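Long-range contacts in ORF59 (Human herpesvirus 8, PDB 3HSL), which increases the processivity of the viral DNA polymerase as its accessory subunit and is essential for lytic DNA replication: residues I31-Q41 against S52-L63; F86-F97 against T144-I155. One frame throughout, in Å; residues are numbered along the deposited sequence.

The two interactions lie side by side in the N-terminal half of the chain, their centres about 14 Å apart. They come in series: interaction 1 is complete before interaction 2 begins. Interaction 1 packs helix 18-35 and strand 39-43 on strands 49-56 and 61-67, its centre about 8 Å from the centre of the chain. Interaction 2 ties strand 83-89 and the loop after it to strand 143-149 and its following loop. Strands 39-43 and 83-89 are neighbours, and Val40 pairs with Phe88 through their backbones, which joins the two contacts directly. Interaction 2 also reaches the dimer interface, where strand 143-149 continues its sheet into the second subunit.

Interaction 1 (I31-Q41 against S52-L63); sequences IKSATKTGVVQ and SVLSSVGTAGVL
Thr35 lays its CG2 methyl against Leu63 CD2 (3.7 Å), while Thr35 CB and CG2 also meet Val53 CG1. This is a helix packed across antiparallel strands 49-56 and 61-67, followed by the hairpin of 39-43 with 49-56, within the DNA polymerase accessory fold of herpesviruses. Helix 31-35 crosses strand 52-56 at 68°. Ile31 adds CD1 to the same leucine methyl, and Leu263 of helix 254-263 also touches Leu63. Thr35 OG1 sits between its own N and carbonyl carbon (chi1 56°). From there it bonds back to Ile31 O, which also accepts from Thr35 N. CG2 is thereby turned to Val53 and Leu63.

A type I turn from Thr35 to Gly38 then leads into strand 39-41. Val39 and Leu54 form a hydrogen-bonded pair, with Val39 N 2.8 Å from Leu54 O. Gln41 and Ser52 form the next such pair; non-hydrogen-bonded Val40 and Val53 lie between. The Gln41 side chain crosses Leu54 at about a right angle, OE1 3.5 Å from Leu54 CD1. Gly38 CA, at the turn's last residue, packs 3.6 Å from Ser55 CB. Ser55 also holds the helix backbone: its OG donates to Ala34 O at 2.7 Å, from above the carbonyl plane.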
loop_
_atom_site.group_PDB
_atom_site.type_symbol
_atom_site.label_atom_id
_atom_site.label_comp_id
_atom_site.label_asym_id
_atom_site.label_seq_id
_atom_site.Cartn_x
_atom_site.Cartn_y
_atom_site.Cartn_z
ATOM N N ILE A 31 -10.350 7.178 8.225
ATOM C CA ILE A 31 -11.323 6.522 7.347
ATOM C C ILE A 31 -10.715 5.889 6.115
ATOM O O ILE A 31 -11.434 5.327 5.301
ATOM C CB ILE A 31 -12.414 7.516 6.853
ATOM C CG1 ILE A 31 -11.830 8.537 5.866
ATOM C CG2 ILE A 31 -13.127 8.196 8.043
ATOM C CD1 ILE A 31 -12.887 9.461 5.174
ATOM N N LYS A 32 -9.393 5.979 5.987
ATOM C CA LYS A 32 -8.693 5.487 4.793
ATOM C C LYS A 32 -8.947 4.084 4.267
ATOM O O LYS A 32 -9.022 3.905 3.050
ATOM C CB LYS A 32 -7.186 5.779 4.849
ATOM C CG LYS A 32 -6.417 4.995 5.841
ATOM C CD LYS A 32 -4.964 5.389 5.837
ATOM C CE LYS A 32 -4.201 4.545 6.833
ATOM N NZ LYS A 32 -2.789 4.996 6.904
ATOM N N SER A 33 -9.082 3.091 5.136
ATOM C CA SER A 33 -9.302 1.728 4.625
ATOM C C SER A 33 -10.714 1.637 4.060
ATOM O O SER A 33 -10.941 0.972 3.045
ATOM C CB SER A 33 -9.054 0.658 5.686
ATOM O OG SER A 33 -10.053 0.740 6.679
ATOM N N ALA A 34 -11.658 2.311 4.717
ATOM C CA ALA A 34 -13.040 2.344 4.247
ATOM C C ALA A 34 -13.181 3.084 2.920
ATOM O O ALA A 34 -14.035 2.744 2.116
ATOM C CB ALA A 34 -13.934 2.985 5.278
ATOM N N THR A 35 -12.352 4.091 2.683
ATOM C CA THR A 35 -12.450 4.858 1.455
ATOM C C THR A 35 -11.474 4.449 0.339
ATOM O O THR A 35 -11.548 4.984 -0.782
ATOM C CB THR A 35 -12.272 6.359 1.727
ATOM O OG1 THR A 35 -11.026 6.554 2.390
ATOM C CG2 THR A 35 -13.404 6.912 2.603
ATOM N N LYS A 36 -10.569 3.515 0.617
ATOM C CA LYS A 36 -9.613 3.123 -0.406
ATOM C C LYS A 36 -10.326 2.786 -1.733
ATOM O O LYS A 36 -9.911 3.231 -2.798
ATOM C CB LYS A 36 -8.743 1.965 0.083
ATOM C CG LYS A 36 -7.565 1.670 -0.819
ATOM C CD LYS A 36 -6.748 0.522 -0.286
ATOM C CE LYS A 36 -5.566 0.196 -1.204
ATOM N NZ LYS A 36 -4.816 -0.972 -0.641
ATOM N N THR A 37 -11.394 2.000 -1.630
ATOM C CA THR A 37 -12.246 1.552 -2.731
ATOM C C THR A 37 -13.371 2.523 -3.044
ATOM O O THR A 37 -14.315 2.186 -3.771
ATOM C CB THR A 37 -12.947 0.278 -2.284
ATOM O OG1 THR A 37 -11.981 -0.768 -2.231
ATOM C CG2 THR A 37 -14.059 -0.128 -3.270
ATOM N N GLY A 38 -13.278 3.726 -2.496
ATOM C CA GLY A 38 -14.316 4.700 -2.688
ATOM C C GLY A 38 -14.317 5.465 -3.976
ATOM O O GLY A 38 -13.620 5.119 -4.946
ATOM N N VAL A 39 -15.123 6.526 -3.961
ATOM C CA VAL A 39 -15.302 7.416 -5.087
ATOM C C VAL A 39 -14.940 8.816 -4.656
ATOM O O VAL A 39 -15.347 9.244 -3.587
ATOM C CB VAL A 39 -16.777 7.404 -5.525
ATOM C CG1 VAL A 39 -17.046 8.445 -6.584
ATOM C CG2 VAL A 39 -17.169 6.015 -6.033
ATOM N N VAL A 40 -14.173 9.526 -5.481
ATOM C CA VAL A 40 -13.806 10.902 -5.184
ATOM C C VAL A 40 -14.692 11.788 -6.049
ATOM O O VAL A 40 -14.955 11.457 -7.224
ATOM C CB VAL A 40 -12.328 11.223 -5.512
ATOM C CG1 VAL A 40 -12.010 12.685 -5.146
ATOM C CG2 VAL A 40 -11.389 10.307 -4.764
ATOM N N GLN A 41 -15.151 12.907 -5.480
ATOM C CA GLN A 41 -16.005 13.828 -6.203
ATOM C C GLN A 41 -15.609 15.279 -6.052
ATOM O O GLN A 41 -15.118 15.707 -4.983
ATOM C CB GLN A 41 -17.440 13.729 -5.686
ATOM C CG GLN A 41 -18.092 12.382 -5.842
ATOM C CD GLN A 41 -19.466 12.319 -5.213
ATOM O OE1 GLN A 41 -19.719 12.917 -4.160
ATOM N NE2 GLN A 41 -20.366 11.583 -5.859
ATOM N N SER A 52 -15.054 15.755 -2.005
ATOM C CA SER A 52 -15.592 14.738 -1.114
ATOM C C SER A 52 -15.296 13.335 -1.552
ATOM O O SER A 52 -15.070 13.087 -2.733
ATOM C CB SER A 52 -17.061 14.977 -0.798
ATOM O OG SER A 52 -17.771 15.349 -1.946
ATOM N N VAL A 53 -15.293 12.425 -0.579
ATOM C CA VAL A 53 -15.021 11.012 -0.810
ATOM C C VAL A 53 -16.164 10.197 -0.256
ATOM O O VAL A 53 -16.617 10.443 0.871
ATOM C CB VAL A 53 -13.815 10.520 -0.006
ATOM C CG1 VAL A 53 -13.414 9.143 -0.520
ATOM C CG2 VAL A 53 -12.656 11.470 -0.121
ATOM N N LEU A 54 -16.626 9.236 -1.031
ATOM C CA LEU A 54 -17.701 8.337 -0.619
ATOM C C LEU A 54 -17.246 6.860 -0.740
ATOM O O LEU A 54 -16.261 6.564 -1.402
ATOM C CB LEU A 54 -18.977 8.604 -1.441
ATOM C CG LEU A 54 -19.844 9.876 -1.213
ATOM C CD1 LEU A 54 -19.092 11.233 -1.148
ATOM C CD2 LEU A 54 -21.015 9.951 -2.224
ATOM N N SER A 55 -17.952 5.938 -0.102
ATOM C CA SER A 55 -17.643 4.518 -0.191
ATOM C C SER A 55 -18.660 3.776 0.637
ATOM O O SER A 55 -19.145 4.288 1.640
ATOM C CB SER A 55 -16.240 4.180 0.322
ATOM O OG SER A 55 -16.139 4.358 1.725
ATOM N N SER A 56 -18.984 2.562 0.215
ATOM C CA SER A 56 -19.927 1.743 0.946
ATOM C C SER A 56 -19.283 1.343 2.271
ATOM O O SER A 56 -18.063 1.416 2.421
ATOM C CB SER A 56 -20.289 0.515 0.130
ATOM O OG SER A 56 -19.101 -0.150 -0.194
ATOM N N VAL A 57 -20.098 0.927 3.229
ATOM C CA VAL A 57 -19.595 0.535 4.536
ATOM C C VAL A 57 -20.431 -0.647 4.972
ATOM O O VAL A 57 -21.605 -0.500 5.331
ATOM C CB VAL A 57 -19.711 1.695 5.563
ATOM C CG1 VAL A 57 -19.188 1.287 6.884
ATOM C CG2 VAL A 57 -18.935 2.873 5.109
ATOM N N GLY A 58 -19.827 -1.827 4.939
ATOM C CA GLY A 58 -20.548 -3.032 5.309
ATOM C C GLY A 58 -21.583 -3.311 4.242
ATOM O O GLY A 58 -21.461 -2.826 3.118
ATOM N N THR A 59 -22.611 -4.082 4.574
ATOM C CA THR A 59 -23.612 -4.411 3.561
ATOM C C THR A 59 -24.508 -3.258 3.061
ATOM O O THR A 59 -24.750 -3.168 1.856
ATOM C CB THR A 59 -24.443 -5.661 3.928
ATOM O OG1 THR A 59 -25.128 -5.439 5.166
ATOM C CG2 THR A 59 -23.534 -6.898 4.057
ATOM N N ALA A 60 -24.997 -2.386 3.940
ATOM C CA ALA A 60 -25.872 -1.300 3.473
ATOM C C ALA A 60 -25.650 0.047 4.159
ATOM O O ALA A 60 -26.508 0.560 4.882
ATOM C CB ALA A 60 -27.343 -1.726 3.557
ATOM N N GLY A 61 -24.480 0.614 3.921
ATOM C CA GLY A 61 -24.112 1.906 4.496
ATOM C C GLY A 61 -23.295 2.691 3.503
ATOM O O GLY A 61 -22.621 2.115 2.643
ATOM N N VAL A 62 -23.359 4.013 3.617
ATOM C CA VAL A 62 -22.590 4.864 2.715
ATOM C C VAL A 62 -21.844 5.967 3.441
ATOM O O VAL A 62 -22.449 6.876 4.001
ATOM C CB VAL A 62 -23.443 5.522 1.609
ATOM C CG1 VAL A 62 -22.521 6.268 0.671
ATOM C CG2 VAL A 62 -24.225 4.487 0.800
ATOM N N LEU A 63 -20.523 5.894 3.430
ATOM C CA LEU A 63 -19.738 6.929 4.071
ATOM C C LEU A 63 -19.554 8.122 3.157
ATOM O O LEU A 63 -19.471 7.973 1.935
ATOM C CB LEU A 63 -18.394 6.376 4.552
ATOM C CG LEU A 63 -17.406 7.358 5.182
ATOM C CD1 LEU A 63 -16.540 6.726 6.234
ATOM C CD2 LEU A 63 -16.579 8.073 4.104
HETATM O O HOH W 1 -17.274 1.425 -2.599
#

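Interaction 2 (F86-F97 against T144-I155); sequences FSFRNTSVGSGF and TVHKSVVDQKGI
Ser87, His146 and Phe97 have the largest buried areas here: Phe97 meets His146 at one end, Ser87 meets Gln152 at the other. The contact joins strand 83-89 and the loop after it to strand 143-149, the outermost strand within this chain of a five-stranded antiparallel sheet, and the loop beyond. Phe97 and His146 form an offset stack, with centroids 4.4 Å apart and planes at 14°. The side chains run past each other in opposite directions, giving two CH-pi contacts. His146 CB lies 3.6 Å from the centroid of the Phe97 ring, and Phe97 CB lies over the imidazole face. Both side chains have CG anti to the backbone N (chi1 -169° for Phe97), which extends them along each other.

The imidazole is held at its edge too. Its NE2 is hydrogen-bonded to Ser92 OG at 2.9 Å, and Ser92 OG also bonds to Ser148 OG. Its ND1 bonds to Thr144 OG1 of the second subunit, whose strand pairs antiparallel with strand 143-149. Bonds at both nitrogens should fix the ring's rotation, and they link the loop to the dimer interface.

Arg89 NH2 lies 3.1 Å from Asp151 OD2 in a salt bridge. The carboxylate oxygen is over the guanidinium face, so no N-H points at it. Ser87 is gripped twice by Gln152. Gln152 N donates to Ser87 O at 2.8 Å. Ser87 OG donates to Gln152 O at 2.7 Å, while Ile155 N reaches that oxygen from the opposite face of its plane.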
loop_
_atom_site.group_PDB
_atom_site.type_symbol
_atom_site.label_atom_id
_atom_site.label_comp_id
_atom_site.label_asym_id
_atom_site.label_seq_id
_atom_site.Cartn_x
_atom_site.Cartn_y
_atom_site.Cartn_z
ATOM N N PHE A 86 -18.098 15.991 -10.887
ATOM C CA PHE A 86 -17.192 14.978 -11.434
ATOM C C PHE A 86 -17.015 13.884 -10.403
ATOM O O PHE A 86 -16.596 14.144 -9.282
ATOM C CB PHE A 86 -15.866 15.598 -11.850
ATOM C CG PHE A 86 -16.010 16.650 -12.897
ATOM C CD1 PHE A 86 -16.235 16.292 -14.234
ATOM C CD2 PHE A 86 -15.923 17.997 -12.567
ATOM C CE1 PHE A 86 -16.375 17.263 -15.238
ATOM C CE2 PHE A 86 -16.061 18.983 -13.565
ATOM C CZ PHE A 86 -16.287 18.609 -14.902
ATOM N N SER A 87 -17.339 12.656 -10.793
ATOM C CA SER A 87 -17.307 11.510 -9.881
ATOM C C SER A 87 -16.515 10.288 -10.403
ATOM O O SER A 87 -16.952 9.609 -11.336
ATOM C CB SER A 87 -18.757 11.152 -9.583
ATOM O OG SER A 87 -18.853 10.105 -8.665
ATOM N N PHE A 88 -15.359 10.027 -9.789
ATOM C CA PHE A 88 -14.453 8.927 -10.182
ATOM C C PHE A 88 -13.978 8.105 -8.994
ATOM O O PHE A 88 -14.140 8.515 -7.841
ATOM C CB PHE A 88 -13.257 9.507 -10.926
ATOM C CG PHE A 88 -12.587 10.611 -10.191
ATOM C CD1 PHE A 88 -11.452 10.372 -9.433
ATOM C CD2 PHE A 88 -13.101 11.911 -10.251
ATOM C CE1 PHE A 88 -10.816 11.420 -8.733
ATOM C CE2 PHE A 88 -12.484 12.966 -9.563
ATOM C CZ PHE A 88 -11.335 12.715 -8.799
ATOM N N ARG A 89 -13.391 6.943 -9.255
ATOM C CA ARG A 89 -12.944 6.087 -8.156
ATOM C C ARG A 89 -11.599 6.573 -7.652
ATOM O O ARG A 89 -10.776 6.949 -8.493
ATOM C CB ARG A 89 -12.944 4.622 -8.619
ATOM C CG ARG A 89 -12.208 4.390 -9.908
ATOM C CD ARG A 89 -12.283 2.959 -10.454
ATOM N NE ARG A 89 -13.628 2.541 -10.851
ATOM C CZ ARG A 89 -13.908 1.450 -11.588
ATOM N NH1 ARG A 89 -12.937 0.649 -12.026
ATOM N NH2 ARG A 89 -15.169 1.149 -11.901
ATOM N N ASN A 90 -11.330 6.598 -6.329
ATOM C CA ASN A 90 -9.969 7.065 -5.978
ATOM C C ASN A 90 -8.858 6.093 -6.264
ATOM O O ASN A 90 -7.716 6.495 -6.386
ATOM C CB ASN A 90 -9.740 7.881 -4.666
ATOM C CG ASN A 90 -10.055 7.125 -3.437
ATOM O OD1 ASN A 90 -10.826 6.191 -3.493
ATOM N ND2 ASN A 90 -9.470 7.519 -2.312
ATOM N N THR A 91 -9.194 4.819 -6.374
ATOM C CA THR A 91 -8.197 3.827 -6.751
ATOM C C THR A 91 -8.634 3.207 -8.091
ATOM O O THR A 91 -9.457 2.294 -8.128
ATOM C CB THR A 91 -7.958 2.717 -5.694
ATOM O OG1 THR A 91 -7.672 3.302 -4.411
ATOM C CG2 THR A 91 -6.793 1.833 -6.141
ATOM N N SER A 92 -8.071 3.719 -9.184
ATOM C CA SER A 92 -8.353 3.253 -10.544
ATOM C C SER A 92 -8.059 1.773 -10.572
ATOM O O SER A 92 -7.189 1.334 -9.834
ATOM C CB SER A 92 -7.402 3.954 -11.495
ATOM O OG SER A 92 -7.424 5.357 -11.289
ATOM N N VAL A 93 -8.748 0.985 -11.394
ATOM C CA VAL A 93 -8.440 -0.456 -11.378
ATOM C C VAL A 93 -7.045 -0.710 -11.923
ATOM O O VAL A 93 -6.592 -0.019 -12.839
ATOM C CB VAL A 93 -9.559 -1.427 -11.983
ATOM C CG1 VAL A 93 -9.077 -2.900 -12.051
ATOM C CG2 VAL A 93 -10.861 -1.350 -11.155
ATOM N N GLY A 94 -6.391 -1.708 -11.324
ATOM C CA GLY A 94 -5.038 -2.127 -11.668
ATOM C C GLY A 94 -3.980 -1.267 -11.013
ATOM O O GLY A 94 -2.875 -1.737 -10.718
ATOM N N SER A 95 -4.329 -0.005 -10.785
ATOM C CA SER A 95 -3.403 0.966 -10.193
ATOM C C SER A 95 -3.000 0.853 -8.747
ATOM O O SER A 95 -3.582 0.154 -7.916
ATOM C CB SER A 95 -3.841 2.439 -10.414
ATOM O OG SER A 95 -3.603 2.880 -11.735
ATOM N N GLY A 96 -1.946 1.612 -8.528
ATOM C CA GLY A 96 -1.298 1.829 -7.278
ATOM C C GLY A 96 -1.300 3.346 -7.299
ATOM O O GLY A 96 -0.237 4.011 -7.412
ATOM N N PHE A 97 -2.522 3.876 -7.207
ATOM C CA PHE A 97 -2.761 5.296 -7.123
ATOM C C PHE A 97 -4.099 5.513 -6.423
ATOM O O PHE A 97 -5.145 5.078 -6.899
ATOM C CB PHE A 97 -2.675 6.063 -8.432
ATOM C CG PHE A 97 -2.678 7.555 -8.213
ATOM C CD1 PHE A 97 -1.482 8.238 -7.985
ATOM C CD2 PHE A 97 -3.863 8.279 -8.223
ATOM C CE1 PHE A 97 -1.476 9.624 -7.774
ATOM C CE2 PHE A 97 -3.872 9.648 -8.018
ATOM C CZ PHE A 97 -2.681 10.326 -7.793
ATOM N N THR A 144 4.074 13.099 -9.670
ATOM C CA THR A 144 3.289 12.001 -10.224
ATOM C C THR A 144 2.139 12.604 -11.022
ATOM O O THR A 144 1.493 13.555 -10.566
ATOM C CB THR A 144 2.676 11.114 -9.134
ATOM O OG1 THR A 144 3.712 10.449 -8.380
ATOM C CG2 THR A 144 1.758 10.068 -9.764
ATOM N N VAL A 145 1.875 12.074 -12.211
ATOM C CA VAL A 145 0.736 12.556 -13.013
ATOM C C VAL A 145 -0.107 11.338 -13.396
ATOM O O VAL A 145 0.273 10.547 -14.267
ATOM C CB VAL A 145 1.140 13.395 -14.239
ATOM C CG1 VAL A 145 -0.081 13.727 -15.076
ATOM C CG2 VAL A 145 1.863 14.668 -13.800
ATOM N N HIS A 146 -1.250 11.206 -12.727
ATOM C CA HIS A 146 -2.148 10.087 -12.948
ATOM C C HIS A 146 -3.385 10.494 -13.736
ATOM O O HIS A 146 -4.123 11.389 -13.314
ATOM C CB HIS A 146 -2.567 9.489 -11.599
ATOM C CG HIS A 146 -3.375 8.241 -11.719
ATOM N ND1 HIS A 146 -2.811 7.022 -12.030
ATOM C CD2 HIS A 146 -4.699 8.013 -11.569
ATOM C CE1 HIS A 146 -3.752 6.096 -12.068
ATOM N NE2 HIS A 146 -4.907 6.670 -11.791
ATOM N N LYS A 147 -3.597 9.834 -14.873
ATOM C CA LYS A 147 -4.753 10.078 -15.719
ATOM C C LYS A 147 -5.694 8.916 -15.547
ATOM O O LYS A 147 -5.254 7.769 -15.398
ATOM C CB LYS A 147 -4.370 10.193 -17.197
ATOM C CG LYS A 147 -3.463 11.371 -17.477
ATOM C CD LYS A 147 -3.123 11.566 -18.947
ATOM C CE LYS A 147 -2.169 12.762 -19.101
ATOM N NZ LYS A 147 -1.893 13.084 -20.526
ATOM N N SER A 148 -6.993 9.201 -15.564
ATOM C CA SER A 148 -7.973 8.138 -15.438
ATOM C C SER A 148 -9.327 8.549 -16.014
ATOM O O SER A 148 -9.455 9.637 -16.568
ATOM C CB SER A 148 -8.092 7.688 -13.993
ATOM O OG SER A 148 -8.834 6.481 -13.944
ATOM N N VAL A 149 -10.327 7.680 -15.880
ATOM C CA VAL A 149 -11.671 7.949 -16.387
ATOM C C VAL A 149 -12.664 8.398 -15.309
ATOM O O VAL A 149 -12.670 7.868 -14.193
ATOM C CB VAL A 149 -12.254 6.698 -17.112
ATOM C CG1 VAL A 149 -13.632 6.985 -17.702
ATOM C CG2 VAL A 149 -11.334 6.255 -18.232
ATOM N N VAL A 150 -13.499 9.381 -15.646
ATOM C CA VAL A 150 -14.559 9.846 -14.743
ATOM C C VAL A 150 -15.721 8.896 -15.097
ATOM O O VAL A 150 -16.395 9.096 -16.100
ATOM C CB VAL A 150 -14.957 11.308 -15.027
ATOM C CG1 VAL A 150 -16.157 11.724 -14.173
ATOM C CG2 VAL A 150 -13.774 12.244 -14.805
ATOM N N ASP A 151 -15.953 7.871 -14.279
ATOM C CA ASP A 151 -16.976 6.866 -14.587
ATOM C C ASP A 151 -18.004 6.538 -13.499
ATOM O O ASP A 151 -18.745 5.573 -13.647
ATOM C CB ASP A 151 -16.266 5.555 -14.935
ATOM C CG ASP A 151 -15.503 4.960 -13.729
ATOM O OD1 ASP A 151 -15.083 5.710 -12.804
ATOM O OD2 ASP A 151 -15.320 3.724 -13.705
ATOM N N GLN A 152 -18.046 7.322 -12.424
ATOM C CA GLN A 152 -18.998 7.082 -11.340
ATOM C C GLN A 152 -20.099 8.138 -11.322
ATOM O O GLN A 152 -20.469 8.624 -10.255
ATOM C CB GLN A 152 -18.280 7.049 -9.976
ATOM C CG GLN A 152 -17.134 6.035 -9.869
ATOM C CD GLN A 152 -17.571 4.608 -10.133
ATOM O OE1 GLN A 152 -17.074 3.977 -11.061
ATOM N NE2 GLN A 152 -18.503 4.097 -9.335
ATOM N N LYS A 153 -20.620 8.489 -12.499
ATOM C CA LYS A 153 -21.675 9.507 -12.603
ATOM C C LYS A 153 -22.944 9.161 -11.840
ATOM O O LYS A 153 -23.716 10.053 -11.522
ATOM C CB LYS A 153 -22.024 9.846 -14.057
ATOM C CG LYS A 153 -22.556 8.687 -14.881
ATOM C CD LYS A 153 -22.990 9.130 -16.269
ATOM C CE LYS A 153 -23.372 7.931 -17.081
ATOM N NZ LYS A 153 -23.897 8.267 -18.424
ATOM N N GLY A 154 -23.153 7.875 -11.554
ATOM C CA GLY A 154 -24.332 7.402 -10.832
ATOM C C GLY A 154 -24.384 7.795 -9.362
ATOM O O GLY A 154 -25.470 7.942 -8.796
ATOM N N ILE A 155 -23.212 7.962 -8.749
ATOM C CA ILE A 155 -23.089 8.330 -7.335
ATOM C C ILE A 155 -23.190 9.838 -7.234
ATOM O O ILE A 155 -22.280 10.557 -7.658
ATOM C CB ILE A 155 -21.703 7.954 -6.761
ATOM C CG1 ILE A 155 -21.242 6.555 -7.206
ATOM C CG2 ILE A 155 -21.662 8.165 -5.250
ATOM C CD1 ILE A 155 -22.097 5.439 -6.732
#